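Local structure of 4-aminobutyrate transaminase (Acinetobacter baumannii, 6WOP) at residues P99-A104 with E259-L264. The protein probably catalyses the pyridoxal-phosphate-dependent transfer of the amino group of 4-aminobutyrate to 2-oxoglutarate, as a class-III aminotransferase. Residues are numbered along the deposited sequence; the frame is centred on the assembly and turned at random.
Sequences PIAGPA and ETKADL
The CA atoms of I100 and K261 are the nearest such pair across the segments, 6.1 Å apart, and two waters bridge the two backbones. One donates to P99 O at 2.6 Å and accepts from A262 N; the other accepts from A101 N at 2.8 Å and donates to A262 O. Both backbone groups of A262 are thus joined through water to the two residues flanking I100. Beside these bridges, I100 CD1 comes to 3.4 Å from A262 O, with D263 O slightly farther off. The CB of I100 points away from 259-264; chi1 (-67°) sets CG1 beside the backbone N, and chi2 (-61°) then places CD1, which comes nearer. These loops lead into strands 104-109 and 264-267 of the seven-stranded mixed sheet central to the large domain of fold type I PLP enzymes, where strand 278-283 runs between the two, antiparallel to both; I100 also touches R283 of that middle strand. The aliphatic chain of K261 lies alongside 99-101: CD is 3.6 Å from A101 N and 3.9 Å from A101 CB, with CG near P99 O. The CB of D263 points away from 99-104, and its carboxylate forms salt bridges with R283 (OD1) and R227 (OD2); OD2 also accepts from L237 N.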
# COMPACT_ATOMS: atom_id res chain seq x y z
N PRO A 99 7.88 12.97 30.73
CA PRO A 99 8.07 14.36 30.28
C PRO A 99 7.11 14.73 29.13
O PRO A 99 7.46 14.75 27.96
CB PRO A 99 9.54 14.38 29.82
CG PRO A 99 9.87 12.94 29.52
CD PRO A 99 9.05 12.09 30.46
N ILE A 100 5.89 15.09 29.51
CA ILE A 100 4.78 15.38 28.60
C ILE A 100 4.28 16.77 28.97
O ILE A 100 4.14 17.09 30.15
CB ILE A 100 3.63 14.34 28.74
CG1 ILE A 100 4.07 12.93 28.25
CG2 ILE A 100 2.29 14.87 28.04
CD1 ILE A 100 4.47 12.93 26.73
N ALA A 101 3.98 17.58 27.98
CA ALA A 101 3.49 18.93 28.23
C ALA A 101 1.99 18.88 28.54
O ALA A 101 1.19 18.46 27.69
CB ALA A 101 3.77 19.83 27.02
N GLY A 102 1.61 19.34 29.74
CA GLY A 102 0.21 19.38 30.13
C GLY A 102 -0.19 18.03 30.68
O GLY A 102 0.67 17.17 30.84
N PRO A 103 -1.47 17.79 30.95
CA PRO A 103 -1.88 16.52 31.55
C PRO A 103 -1.58 15.34 30.63
O PRO A 103 -1.81 15.42 29.42
CB PRO A 103 -3.39 16.67 31.74
CG PRO A 103 -3.69 18.07 31.42
CD PRO A 103 -2.63 18.60 30.56
N ALA A 104 -1.10 14.26 31.21
CA ALA A 104 -0.78 13.08 30.40
C ALA A 104 -1.82 11.99 30.63
O ALA A 104 -2.54 11.99 31.64
CB ALA A 104 0.62 12.58 30.73
N GLU A 259 15.21 19.60 26.80
CA GLU A 259 14.18 20.63 26.94
C GLU A 259 12.98 20.29 26.08
O GLU A 259 11.83 20.59 26.45
CB GLU A 259 14.75 21.99 26.50
CG GLU A 259 15.62 22.66 27.53
CD GLU A 259 15.81 24.14 27.17
OE1 GLU A 259 15.12 24.65 26.25
OE2 GLU A 259 16.66 24.78 27.85
N THR A 260 13.25 19.79 24.89
CA THR A 260 12.19 19.47 23.96
C THR A 260 11.35 18.34 24.50
O THR A 260 11.89 17.33 24.98
CB THR A 260 12.80 19.05 22.61
OG1 THR A 260 13.68 20.08 22.12
CG2 THR A 260 11.69 18.71 21.58
N LYS A 261 10.02 18.46 24.36
CA LYS A 261 9.11 17.40 24.76
C LYS A 261 8.42 16.74 23.57
O LYS A 261 7.96 17.41 22.63
CB LYS A 261 8.05 17.95 25.70
CG LYS A 261 8.56 18.27 27.10
CD LYS A 261 7.39 18.69 27.96
CE LYS A 261 7.81 19.77 28.94
NZ LYS A 261 9.14 19.42 29.48
N ALA A 262 8.31 15.43 23.64
CA ALA A 262 7.56 14.63 22.68
C ALA A 262 6.07 14.63 23.03
O ALA A 262 5.69 14.85 24.19
CB ALA A 262 8.07 13.19 22.71
N ASP A 263 5.22 14.39 22.02
CA ASP A 263 3.80 14.32 22.26
C ASP A 263 3.39 12.97 22.81
O ASP A 263 2.38 12.88 23.52
CB ASP A 263 3.03 14.54 20.94
CG ASP A 263 3.30 15.90 20.35
OD1 ASP A 263 2.69 16.86 20.86
OD2 ASP A 263 4.12 16.00 19.39
N LEU A 264 4.10 11.91 22.39
CA LEU A 264 3.89 10.52 22.77
C LEU A 264 5.22 9.86 23.12
O LEU A 264 6.24 10.11 22.46
CB LEU A 264 3.22 9.72 21.63
CG LEU A 264 1.87 10.25 21.19
CD1 LEU A 264 1.42 9.75 19.81
CD2 LEU A 264 0.81 9.73 22.24
O HOH W 1 9.33 14.31 26.19
O HOH W 2 4.17 16.81 25.25